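Local coordinates for ebony (Drosophila melanogaster, PDB 6DYM), which probably catalyses, through this atypical C-terminal condensation domain of a nonribosomal peptide synthetase, the formation of a peptide bond, at residues N110-G115 and V208-V213; C139-E144 and D173-K178. One frame throughout, in Å; residues are numbered along the deposited sequence.

Interaction 1 of 2, residues N110-G115 and V208-V213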
# COMPACT_ATOMS: atom_id res chain seq x y z
N ASN A 110 -0.27 -19.17 6.95
CA ASN A 110 0.29 -20.52 6.94
C ASN A 110 1.79 -20.58 6.74
O ASN A 110 2.38 -21.63 7.05
CB ASN A 110 -0.39 -21.36 5.85
CG ASN A 110 -1.86 -21.53 6.10
OD1 ASN A 110 -2.27 -22.32 6.96
ND2 ASN A 110 -2.68 -20.80 5.36
N TYR A 111 2.43 -19.52 6.24
CA TYR A 111 3.86 -19.55 5.98
C TYR A 111 4.66 -18.47 6.71
O TYR A 111 5.87 -18.62 6.84
CB TYR A 111 4.14 -19.42 4.48
CG TYR A 111 3.83 -20.68 3.70
CD1 TYR A 111 2.71 -20.76 2.89
CD2 TYR A 111 4.66 -21.80 3.81
CE1 TYR A 111 2.42 -21.92 2.18
CE2 TYR A 111 4.38 -22.96 3.11
CZ TYR A 111 3.26 -23.01 2.29
OH TYR A 111 2.99 -24.16 1.59
N LEU A 112 4.02 -17.41 7.18
CA LEU A 112 4.72 -16.32 7.83
C LEU A 112 4.64 -16.45 9.35
O LEU A 112 3.77 -17.16 9.87
CB LEU A 112 4.14 -14.98 7.38
CG LEU A 112 4.28 -14.71 5.88
CD1 LEU A 112 3.81 -13.30 5.53
CD2 LEU A 112 5.72 -14.92 5.43
N PRO A 113 5.53 -15.79 10.09
CA PRO A 113 5.58 -15.99 11.55
C PRO A 113 4.27 -15.64 12.23
O PRO A 113 3.60 -14.66 11.88
CB PRO A 113 6.71 -15.05 12.00
CG PRO A 113 7.56 -14.87 10.79
CD PRO A 113 6.61 -14.89 9.63
N LYS A 114 3.92 -16.44 13.23
CA LYS A 114 2.72 -16.23 14.02
C LYS A 114 2.98 -15.21 15.12
O LYS A 114 4.11 -14.99 15.55
CB LYS A 114 2.23 -17.54 14.63
CG LYS A 114 1.89 -18.63 13.62
CD LYS A 114 0.53 -18.38 12.97
CE LYS A 114 -0.12 -19.69 12.53
NZ LYS A 114 0.51 -20.25 11.31
N GLY A 115 1.90 -14.58 15.58
CA GLY A 115 1.98 -13.68 16.70
C GLY A 115 1.99 -12.22 16.29
O GLY A 115 2.21 -11.87 15.13
N VAL A 208 2.85 -10.91 -4.39
CA VAL A 208 2.95 -10.90 -2.94
C VAL A 208 4.43 -10.96 -2.57
O VAL A 208 5.14 -11.91 -2.94
CB VAL A 208 2.17 -12.08 -2.32
CG1 VAL A 208 2.33 -12.08 -0.80
CG2 VAL A 208 0.70 -11.97 -2.68
N HIS A 209 4.89 -9.96 -1.83
CA HIS A 209 6.30 -9.76 -1.54
C HIS A 209 6.56 -9.81 -0.04
O HIS A 209 5.77 -9.30 0.75
CB HIS A 209 6.80 -8.42 -2.10
CG HIS A 209 7.18 -8.47 -3.54
ND1 HIS A 209 6.62 -7.63 -4.49
CD2 HIS A 209 8.09 -9.23 -4.20
CE1 HIS A 209 7.16 -7.88 -5.67
NE2 HIS A 209 8.05 -8.85 -5.52
N TRP A 210 7.70 -10.40 0.33
CA TRP A 210 8.05 -10.59 1.73
C TRP A 210 9.56 -10.40 1.88
O TRP A 210 10.33 -10.98 1.11
CB TRP A 210 7.62 -11.98 2.20
CG TRP A 210 8.21 -12.47 3.50
CD1 TRP A 210 9.11 -13.49 3.66
CD2 TRP A 210 7.91 -12.00 4.82
NE1 TRP A 210 9.40 -13.67 4.99
CE2 TRP A 210 8.68 -12.77 5.72
CE3 TRP A 210 7.08 -11.00 5.33
CZ2 TRP A 210 8.63 -12.57 7.10
CZ3 TRP A 210 7.04 -10.80 6.70
CH2 TRP A 210 7.80 -11.59 7.57
N LYS A 211 9.97 -9.58 2.84
CA LYS A 211 11.38 -9.33 3.10
C LYS A 211 11.64 -9.48 4.59
O LYS A 211 11.10 -8.71 5.39
CB LYS A 211 11.80 -7.94 2.62
CG LYS A 211 13.28 -7.63 2.84
CD LYS A 211 13.67 -6.31 2.18
CE LYS A 211 15.17 -6.07 2.30
NZ LYS A 211 15.90 -7.34 2.52
N GLU A 212 12.46 -10.45 4.95
CA GLU A 212 12.85 -10.61 6.34
C GLU A 212 13.77 -9.48 6.76
O GLU A 212 14.63 -9.03 5.99
CB GLU A 212 13.52 -11.97 6.55
CG GLU A 212 12.55 -13.13 6.43
CD GLU A 212 13.13 -14.43 6.92
OE1 GLU A 212 14.14 -14.40 7.65
OE2 GLU A 212 12.57 -15.50 6.57
N VAL A 213 13.58 -9.01 7.98
CA VAL A 213 14.30 -7.86 8.50
C VAL A 213 15.41 -8.32 9.44
O VAL A 213 16.54 -7.84 9.35
CB VAL A 213 13.33 -6.90 9.21
CG1 VAL A 213 14.04 -6.12 10.30
CG2 VAL A 213 12.68 -5.97 8.20
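L112 lays its CD2 methyl over one face of the W210 indole, and this CH-pi contact carries the interaction. CD2 lies 3.7 Å from the centroid of the W210 five-membered ring and only 12° off the ring normal, so the methyl sits almost directly above the pyrrole half. The second methyl, L112 CD1, reaches the benzo half at W210 CE3, 4.0 Å away. P113 follows along the chain and adds its ring carbon: P113 CD stands 4.0 Å from W210 CZ2, an oblique approach at the far end of the indole. On the strand side, W210 CG is anti to the backbone N (chi1 165°), and the indole extends from strand 205-212 toward the turn that follows helix 93-111. F160 of the neighbouring strand 158-163 touches both L112 and W210, and L180 of strand 178-184 also packs on W210. The loop itself is held by a hydrogen bond from R82 NH1 to P113 O, while the P113 side chain rests on Q118. No hydrogen bond joins the two segments; the contact between them therefore rests on dispersion and on the burial of apolar carbon against an aromatic face.

Interaction 2 of 2, residues C139-E144 and D173-K178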
# COMPACT_ATOMS: atom_id res chain seq x y z
N CYS A 139 11.58 9.72 -4.02
CA CYS A 139 10.71 9.56 -2.87
C CYS A 139 10.41 8.08 -2.61
O CYS A 139 10.41 7.64 -1.45
CB CYS A 139 9.42 10.36 -3.07
SG CYS A 139 8.41 10.54 -1.58
N MET A 140 10.17 7.30 -3.67
CA MET A 140 9.90 5.88 -3.49
C MET A 140 11.09 5.17 -2.86
O MET A 140 10.93 4.38 -1.92
CB MET A 140 9.54 5.24 -4.83
CG MET A 140 8.19 5.67 -5.39
SD MET A 140 6.81 5.19 -4.32
CE MET A 140 6.57 3.49 -4.82
N HIS A 141 12.30 5.43 -3.36
CA HIS A 141 13.50 4.86 -2.75
C HIS A 141 13.60 5.25 -1.28
O HIS A 141 13.96 4.43 -0.43
CB HIS A 141 14.76 5.31 -3.50
CG HIS A 141 15.08 4.50 -4.73
ND1 HIS A 141 15.48 3.18 -4.67
CD2 HIS A 141 15.08 4.83 -6.04
CE1 HIS A 141 15.69 2.73 -5.89
NE2 HIS A 141 15.45 3.71 -6.74
N PHE A 142 13.27 6.50 -0.96
CA PHE A 142 13.38 6.98 0.41
C PHE A 142 12.38 6.29 1.32
O PHE A 142 12.72 5.85 2.43
CB PHE A 142 13.18 8.50 0.44
CG PHE A 142 13.38 9.13 1.79
CD1 PHE A 142 14.65 9.47 2.23
CD2 PHE A 142 12.30 9.40 2.61
CE1 PHE A 142 14.84 10.05 3.47
CE2 PHE A 142 12.48 9.99 3.85
CZ PHE A 142 13.75 10.31 4.28
N MET A 143 11.12 6.18 0.89
CA MET A 143 10.12 5.51 1.70
C MET A 143 10.42 4.03 1.84
O MET A 143 10.19 3.44 2.90
CB MET A 143 8.73 5.70 1.10
CG MET A 143 8.31 7.15 1.00
SD MET A 143 6.55 7.27 0.72
CE MET A 143 6.44 6.98 -1.04
N GLU A 144 10.90 3.40 0.77
CA GLU A 144 11.27 1.99 0.85
C GLU A 144 12.37 1.79 1.89
O GLU A 144 12.34 0.82 2.67
CB GLU A 144 11.73 1.53 -0.52
CG GLU A 144 12.24 0.12 -0.59
CD GLU A 144 11.32 -0.88 0.11
OE1 GLU A 144 11.86 -1.71 0.88
OE2 GLU A 144 10.10 -0.82 -0.12
N ASP A 173 11.56 -6.05 -6.10
CA ASP A 173 12.56 -7.02 -6.55
C ASP A 173 13.98 -6.52 -6.29
O ASP A 173 14.82 -7.26 -5.76
CB ASP A 173 12.37 -7.32 -8.03
CG ASP A 173 10.98 -7.85 -8.34
OD1 ASP A 173 10.47 -8.69 -7.57
OD2 ASP A 173 10.39 -7.42 -9.36
N VAL A 174 14.28 -5.27 -6.66
CA VAL A 174 15.66 -4.80 -6.50
C VAL A 174 15.99 -4.51 -5.04
O VAL A 174 17.17 -4.41 -4.69
CB VAL A 174 15.95 -3.57 -7.39
CG1 VAL A 174 15.73 -3.93 -8.85
CG2 VAL A 174 15.10 -2.37 -7.00
N TYR A 175 14.99 -4.39 -4.17
CA TYR A 175 15.22 -4.31 -2.73
C TYR A 175 15.25 -5.69 -2.08
O TYR A 175 15.21 -5.78 -0.85
CB TYR A 175 14.16 -3.43 -2.07
CG TYR A 175 14.53 -1.96 -2.10
CD1 TYR A 175 15.30 -1.40 -1.09
CD2 TYR A 175 14.14 -1.15 -3.16
CE1 TYR A 175 15.65 -0.06 -1.12
CE2 TYR A 175 14.49 0.19 -3.20
CZ TYR A 175 15.25 0.73 -2.18
OH TYR A 175 15.60 2.07 -2.22
N HIS A 176 15.30 -6.75 -2.89
CA HIS A 176 15.47 -8.13 -2.44
C HIS A 176 14.28 -8.65 -1.64
O HIS A 176 14.43 -9.46 -0.72
CB HIS A 176 16.77 -8.29 -1.64
CG HIS A 176 17.97 -7.78 -2.36
ND1 HIS A 176 18.68 -6.68 -1.94
CD2 HIS A 176 18.55 -8.19 -3.51
CE1 HIS A 176 19.67 -6.45 -2.79
NE2 HIS A 176 19.61 -7.35 -3.76
N TYR A 177 13.08 -8.20 -1.98
CA TYR A 177 11.88 -8.86 -1.47
C TYR A 177 11.73 -10.22 -2.13
O TYR A 177 11.99 -10.38 -3.33
CB TYR A 177 10.64 -8.02 -1.76
CG TYR A 177 10.41 -6.90 -0.78
CD1 TYR A 177 11.15 -5.72 -0.84
CD2 TYR A 177 9.44 -7.01 0.21
CE1 TYR A 177 10.93 -4.69 0.06
CE2 TYR A 177 9.21 -5.98 1.11
CZ TYR A 177 9.96 -4.83 1.04
OH TYR A 177 9.73 -3.80 1.93
N LYS A 178 11.33 -11.20 -1.34
CA LYS A 178 11.04 -12.53 -1.86
C LYS A 178 9.64 -12.55 -2.46
O LYS A 178 8.69 -12.04 -1.86
CB LYS A 178 11.17 -13.57 -0.75
CG LYS A 178 11.45 -14.98 -1.23
CD LYS A 178 10.94 -16.00 -0.23
CE LYS A 178 11.87 -17.20 -0.14
NZ LYS A 178 13.06 -16.91 0.72
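H141 and Y175 join by a hydrogen bond in which H141 ND1 meets Y175 OH at 2.7 Å. At 166° it is nearly straight; the hydroxyl lies in the imidazole plane, and either partner could be the donor. Three residues further along helix 133-153, E144 serves both tyrosines. Its CG, anti to the backbone N (chi1 176°), covers the centre of one face of the Y175 ring, and a bend at chi2 carries the carboxylate on to Y177. There Y177 OH donates to the syn lone pair of E144 OE1, 3.2 Å away, with carboxylate and phenol planes 82° apart. Replacing Y175 by an alanine would probably leave H141 ND1 without this partner and strip the E144 methylene of its aromatic cover. D173 OD1 is hydrogen-bonded to H209 NE2 of strand 205-212. At the helix end, H176 N bonds to D173 O at 3.0 Å and Y177 N to A172 O, with H176 at positive phi. This is a Schellman motif ending helix 166-174, placed where the chain turns into strand 178-184 of a mixed sheet whose strand and helix order resembles that of the GNAT acyltransferase fold.

Strand 205-212 connects the two contacts, whose centres lie about 17 Å apart. Its W210 belongs to interaction 1, while the side chain of the adjacent K211 reaches 173-178 and packs on Y177. The backbone adds a probable hydrogen bond of 2.7 Å between W210 O and K178 N. Interaction 1 is the more buried and wholly apolar, fixing the turn after helix 93-111 to the sheet. Interaction 2 is only partly buried, covers more area and relies on polar side-chain ends, tying helix 133-153 to the end of helix 166-174. Aromatic faces receive aliphatic carbon in both.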